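Low molecular weight phosphotyrosine protein phosphatase 1 (Drosophila melanogaster, PDB 7CUY) probably removes phosphate from tyrosine-phosphorylated proteins and from small aryl and acyl phosphates, as a cytoplasmic phosphatase of the low molecular weight family. Local coordinates at residues K4-C9 with D82-M87; I18-M23 with V37-I42. One frame throughout, in Å; residues are numbered along the deposited sequence.

Contact 1: K4-C9 with D82-M87; sequences KVLMIC and DYIFGM
Val5, Met7 and Phe85 share one face of two parallel neighbouring strands. Val5 CG1 meets the Phe85 ring at its edge, in the ring plane, 3.7 Å from CE2. Met7 and Phe85 run side by side, pointing the same way: with CG of Met7 beside its backbone N (chi1 -54°) and the chain bent at chi2, SD comes obliquely to the ring, 3.7 Å from Phe85 CD2, a Met-aromatic contact. Val5 sends its other methyl, CG2, to Tyr83 CD2 at 3.9 Å. Phe148 from helix 132-153 meets both aromatic rings edge-to-face. These are the two central strands of the four-stranded parallel sheet, order 2-1-3-4, of the low molecular weight phosphatase fold, joined by the alternating bonds of a parallel ladder, such as Leu6 N to Tyr83 O and Phe85 N to Leu6 O. On the face that carries Leu6 and Ile84, the Ile8 and Ile84 side chains cross obliquely, Ile8 CG1 3.6 Å from Ile84 CG2. Where the ladder starts, Asp82 OD2 accepts from the backbone N of Lys4, 2.6 Å away, through its anti lone pair, while Lys4 O accepts from both Asp82 N and Tyr83 N. At the far end Met87 CG packs 3.7 Å from CB of Cys9, the probable catalytic nucleophile.

Contact 2: I18-M23 with V37-I42; sequences IAEVVM and VDSAAI
Glu20 and Ser39 mark the nearest backbone approach, CA to CA 6.0 Å, between helix 18-23 and strand 37-41, whose axes run antiparallel at 177° and come within 7.7 Å. The helical segment belongs to helix 15-29, the helix of a beta-alpha-beta unit that packs on the unit's second strand, 35-41. Glu20 leaves the helix with CG anti to the backbone N (chi1 175°) and stays extended, sliding past Val37 in the opposite direction with CG 3.9 Å from Val37 CG1. At its end OE1 accepts from Ser39 OG at 2.7 Å, the hydroxyl coming in from above the carboxylate plane, 43° out of it; that same OG also bonds to Asn12. The other oxygen, OE2, accepts a hydrogen bond from each of two waters, one also donating to Val37 O and the other to Asp38 OD1. Met23 crosses Val37 at about a right angle, its CG 3.8 Å from Val37 CG2. An alanine in place of Glu20 would probably leave Ser39 OG without its acceptor and both waters without the oxygen that ties them to the helix. Glu20 OE2 and Asp38 OD1 stand only 4.2 Å apart; the water between them and the salt bridge from Asp38 OD2 to Arg71 are likely to ease the repulsion between the two carboxylates.

Strand 3-9 joins the two contacts: contact 1 pairs it with strand 83-86, and its other edge pairs with strand 35-41 of contact 2. The centres of the two contacts lie about 7 Å apart. Met7 stands at the junction, probably hydrogen-bonded through its N to Asp38 O and through its O to Ala40 N, both 2.9 Å, and with its side chain touching Met23 of helix 15-29. Both contacts approach the active site. Contact 1 holds Cys9, whose side chain is about 3 Å from a bound HEPES molecule, nearest atoms; the side chain of Met87 is about 4 Å from that of Arg15, also probably catalytic. In contact 2 the side chain of Ser39 is about 7 Å from that of Cys9.

Contact 1: K4-C9 with D82-M87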
loop_
_atom_site.group_PDB
_atom_site.type_symbol
_atom_site.label_atom_id
_atom_site.label_comp_id
_atom_site.label_asym_id
_atom_site.label_seq_id
_atom_site.Cartn_x
_atom_site.Cartn_y
_atom_site.Cartn_z
ATOM N N LYS A 4 -10.218 4.301 7.726
ATOM C CA LYS A 4 -9.912 3.160 6.877
ATOM C C LYS A 4 -8.937 3.573 5.784
ATOM O O LYS A 4 -9.176 4.563 5.089
ATOM C CB LYS A 4 -11.193 2.575 6.293
ATOM C CG LYS A 4 -12.042 1.851 7.345
ATOM C CD LYS A 4 -13.234 1.140 6.729
ATOM C CE LYS A 4 -14.128 0.484 7.792
ATOM N NZ LYS A 4 -15.547 0.959 7.735
ATOM N N VAL A 5 -7.854 2.800 5.632
ATOM C CA VAL A 5 -6.779 3.052 4.668
ATOM C C VAL A 5 -6.702 1.857 3.723
ATOM O O VAL A 5 -6.722 0.708 4.178
ATOM C CB VAL A 5 -5.419 3.254 5.371
ATOM C CG1 VAL A 5 -4.267 3.238 4.358
ATOM C CG2 VAL A 5 -5.388 4.564 6.149
ATOM N N LEU A 6 -6.591 2.122 2.420
ATOM C CA LEU A 6 -6.498 1.079 1.392
ATOM C C LEU A 6 -5.236 1.279 0.569
ATOM O O LEU A 6 -5.069 2.330 -0.060
ATOM C CB LEU A 6 -7.727 1.104 0.479
ATOM C CG LEU A 6 -7.830 0.008 -0.593
ATOM C CD1 LEU A 6 -7.954 -1.396 0.045
ATOM C CD2 LEU A 6 -8.991 0.274 -1.549
ATOM N N MET A 7 -4.339 0.292 0.567
ATOM C CA MET A 7 -3.142 0.367 -0.273
ATOM C C MET A 7 -3.386 -0.308 -1.619
ATOM O O MET A 7 -3.840 -1.448 -1.661
ATOM C CB MET A 7 -1.942 -0.290 0.409
ATOM C CG MET A 7 -1.662 0.245 1.795
ATOM S SD MET A 7 -1.098 1.944 1.769
ATOM C CE MET A 7 -0.514 2.125 3.485
ATOM N N ILE A 8 -3.033 0.373 -2.712
ATOM C CA ILE A 8 -3.291 -0.094 -4.074
ATOM C C ILE A 8 -1.969 -0.168 -4.824
ATOM O O ILE A 8 -1.169 0.777 -4.779
ATOM C CB ILE A 8 -4.245 0.867 -4.826
ATOM C CG1 ILE A 8 -5.611 0.953 -4.147
ATOM C CG2 ILE A 8 -4.368 0.498 -6.291
ATOM C CD1 ILE A 8 -6.236 -0.392 -3.890
ATOM N N CYS A 9 -1.756 -1.256 -5.553
ATOM C CA CYS A 9 -0.746 -1.240 -6.603
ATOM C C CYS A 9 -1.342 -1.944 -7.820
ATOM O O CYS A 9 -2.548 -2.224 -7.869
ATOM C CB CYS A 9 0.572 -1.855 -6.124
ATOM S SG CYS A 9 0.500 -3.615 -5.719
ATOM N N ASP A 82 -11.244 6.054 3.794
ATOM C CA ASP A 82 -10.919 7.461 3.942
ATOM C C ASP A 82 -9.706 7.847 3.123
ATOM O O ASP A 82 -9.633 8.974 2.622
ATOM C CB ASP A 82 -10.667 7.770 5.411
ATOM C CG ASP A 82 -11.820 7.357 6.278
ATOM O OD1 ASP A 82 -12.808 8.122 6.329
ATOM O OD2 ASP A 82 -11.754 6.252 6.868
ATOM N N TYR A 83 -8.768 6.922 2.967
ATOM C CA TYR A 83 -7.511 7.147 2.278
ATOM C C TYR A 83 -7.256 5.981 1.345
ATOM O O TYR A 83 -7.313 4.828 1.772
ATOM C CB TYR A 83 -6.361 7.266 3.280
ATOM C CG TYR A 83 -6.613 8.334 4.312
ATOM C CD1 TYR A 83 -6.438 9.677 3.995
ATOM C CD2 TYR A 83 -7.031 8.003 5.595
ATOM C CE1 TYR A 83 -6.673 10.675 4.945
ATOM C CE2 TYR A 83 -7.277 8.974 6.547
ATOM C CZ TYR A 83 -7.090 10.316 6.219
ATOM O OH TYR A 83 -7.324 11.288 7.167
ATOM N N ILE A 84 -6.979 6.273 0.078
ATOM C CA ILE A 84 -6.548 5.265 -0.882
ATOM C C ILE A 84 -5.196 5.691 -1.445
ATOM O O ILE A 84 -5.058 6.813 -1.933
ATOM C CB ILE A 84 -7.584 5.081 -2.005
ATOM C CG1 ILE A 84 -8.943 4.711 -1.397
ATOM C CG2 ILE A 84 -7.126 4.007 -2.945
ATOM C CD1 ILE A 84 -9.985 4.277 -2.388
ATOM N N PHE A 85 -4.209 4.802 -1.367
ATOM C CA PHE A 85 -2.822 5.083 -1.728
ATOM C C PHE A 85 -2.409 4.320 -2.982
ATOM O O PHE A 85 -2.526 3.092 -3.030
ATOM C CB PHE A 85 -1.859 4.680 -0.600
ATOM C CG PHE A 85 -1.855 5.609 0.588
ATOM C CD1 PHE A 85 -1.109 6.773 0.573
ATOM C CD2 PHE A 85 -2.565 5.296 1.726
ATOM C CE1 PHE A 85 -1.082 7.614 1.686
ATOM C CE2 PHE A 85 -2.556 6.135 2.827
ATOM C CZ PHE A 85 -1.813 7.294 2.809
ATOM N N GLY A 86 -1.860 5.044 -3.983
ATOM C CA GLY A 86 -1.136 4.394 -5.054
ATOM C C GLY A 86 0.347 4.338 -4.744
ATOM O O GLY A 86 0.843 5.026 -3.860
ATOM N N MET A 87 1.063 3.506 -5.489
ATOM C CA MET A 87 2.503 3.390 -5.301
ATOM C C MET A 87 3.318 4.232 -6.279
ATOM O O MET A 87 4.420 4.672 -5.925
ATOM C CB MET A 87 2.931 1.925 -5.419
ATOM C CG MET A 87 2.194 0.991 -4.461
ATOM S SD MET A 87 2.571 1.316 -2.725
ATOM C CE MET A 87 0.959 1.656 -2.072
#

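Contact 2: I18-M23 with V37-I42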
loop_
_atom_site.group_PDB
_atom_site.type_symbol
_atom_site.label_atom_id
_atom_site.label_comp_id
_atom_site.label_asym_id
_atom_site.label_seq_id
_atom_site.Cartn_x
_atom_site.Cartn_y
_atom_site.Cartn_z
ATOM N N ILE A 18 3.064 -5.381 1.055
ATOM C CA ILE A 18 4.090 -4.881 1.962
ATOM C C ILE A 18 3.598 -3.613 2.645
ATOM O O ILE A 18 3.655 -3.486 3.871
ATOM C CB ILE A 18 5.408 -4.644 1.194
ATOM C CG1 ILE A 18 6.076 -5.969 0.815
ATOM C CG2 ILE A 18 6.363 -3.743 1.974
ATOM C CD1 ILE A 18 7.246 -5.798 -0.190
ATOM N N ALA A 19 3.087 -2.658 1.853
ATOM C CA ALA A 19 2.608 -1.397 2.411
ATOM C C ALA A 19 1.470 -1.630 3.397
ATOM O O ALA A 19 1.380 -0.955 4.432
ATOM C CB ALA A 19 2.173 -0.448 1.281
ATOM N N GLU A 20 0.598 -2.588 3.105
ATOM C CA GLU A 20 -0.457 -2.916 4.051
ATOM C C GLU A 20 0.116 -3.485 5.339
ATOM O O GLU A 20 -0.286 -3.089 6.437
ATOM C CB GLU A 20 -1.439 -3.904 3.432
ATOM C CG GLU A 20 -2.490 -4.358 4.437
ATOM C CD GLU A 20 -3.268 -5.549 3.960
ATOM O OE1 GLU A 20 -2.966 -6.066 2.859
ATOM O OE2 GLU A 20 -4.200 -5.947 4.670
ATOM N N VAL A 21 1.059 -4.420 5.231
ATOM C CA VAL A 21 1.606 -5.036 6.437
ATOM C C VAL A 21 2.441 -4.024 7.228
ATOM O O VAL A 21 2.397 -3.983 8.474
ATOM C CB VAL A 21 2.418 -6.290 6.067
ATOM C CG1 VAL A 21 3.232 -6.750 7.258
ATOM C CG2 VAL A 21 1.497 -7.411 5.608
ATOM N N VAL A 22 3.214 -3.191 6.527
ATOM C CA VAL A 22 4.023 -2.200 7.223
ATOM C C VAL A 22 3.126 -1.183 7.920
ATOM O O VAL A 22 3.412 -0.757 9.045
ATOM C CB VAL A 22 5.014 -1.535 6.245
ATOM C CG1 VAL A 22 5.640 -0.306 6.859
ATOM C CG2 VAL A 22 6.101 -2.519 5.830
ATOM N N MET A 23 2.009 -0.797 7.286
ATOM C CA MET A 23 1.134 0.190 7.918
ATOM C C MET A 23 0.528 -0.372 9.199
ATOM O O MET A 23 0.471 0.322 10.225
ATOM C CB MET A 23 0.044 0.639 6.944
ATOM C CG MET A 23 -0.849 1.795 7.428
ATOM S SD MET A 23 -0.066 3.442 7.310
ATOM C CE MET A 23 0.400 3.673 8.984
ATOM N N VAL A 37 -6.631 -1.238 7.908
ATOM C CA VAL A 37 -5.807 -1.220 6.708
ATOM C C VAL A 37 -6.150 -2.433 5.847
ATOM O O VAL A 37 -6.297 -3.540 6.360
ATOM C CB VAL A 37 -4.301 -1.221 7.046
ATOM C CG1 VAL A 37 -3.475 -0.874 5.810
ATOM C CG2 VAL A 37 -3.988 -0.252 8.204
ATOM N N ASP A 38 -6.243 -2.224 4.533
ATOM C CA ASP A 38 -6.537 -3.271 3.561
ATOM C C ASP A 38 -5.671 -2.977 2.346
ATOM O O ASP A 38 -5.017 -1.930 2.285
ATOM C CB ASP A 38 -8.034 -3.295 3.238
ATOM C CG ASP A 38 -8.482 -4.554 2.466
ATOM O OD1 ASP A 38 -7.814 -5.611 2.544
ATOM O OD2 ASP A 38 -9.548 -4.482 1.795
ATOM N N SER A 39 -5.625 -3.901 1.383
ATOM C CA SER A 39 -4.953 -3.602 0.118
ATOM C C SER A 39 -5.718 -4.252 -1.033
ATOM O O SER A 39 -6.492 -5.185 -0.825
ATOM C CB SER A 39 -3.482 -4.058 0.120
ATOM O OG SER A 39 -3.384 -5.470 0.236
ATOM N N ALA A 40 -5.523 -3.739 -2.250
ATOM C CA ALA A 40 -6.174 -4.356 -3.405
ATOM C C ALA A 40 -5.448 -3.972 -4.693
ATOM O O ALA A 40 -4.532 -3.141 -4.694
ATOM C CB ALA A 40 -7.659 -3.978 -3.478
ATOM N N ALA A 41 -5.903 -4.574 -5.799
ATOM C CA ALA A 41 -5.239 -4.523 -7.098
ATOM C C ALA A 41 -6.049 -3.706 -8.094
ATOM O O ALA A 41 -7.282 -3.785 -8.099
ATOM C CB ALA A 41 -5.050 -5.932 -7.674
ATOM N N ILE A 42 -5.347 -2.919 -8.930
ATOM C CA ILE A 42 -5.965 -2.353 -10.137
ATOM C C ILE A 42 -6.397 -3.480 -11.068
ATOM O O ILE A 42 -7.573 -3.593 -11.435
ATOM C CB ILE A 42 -5.005 -1.388 -10.870
ATOM C CG1 ILE A 42 -4.560 -0.194 -10.013
ATOM C CG2 ILE A 42 -5.641 -0.858 -12.184
ATOM C CD1 ILE A 42 -5.654 0.793 -9.690
HETATM O O HOH W 1 -5.078 -5.610 7.423
HETATM O O HOH W 2 -6.424 -7.186 3.917
#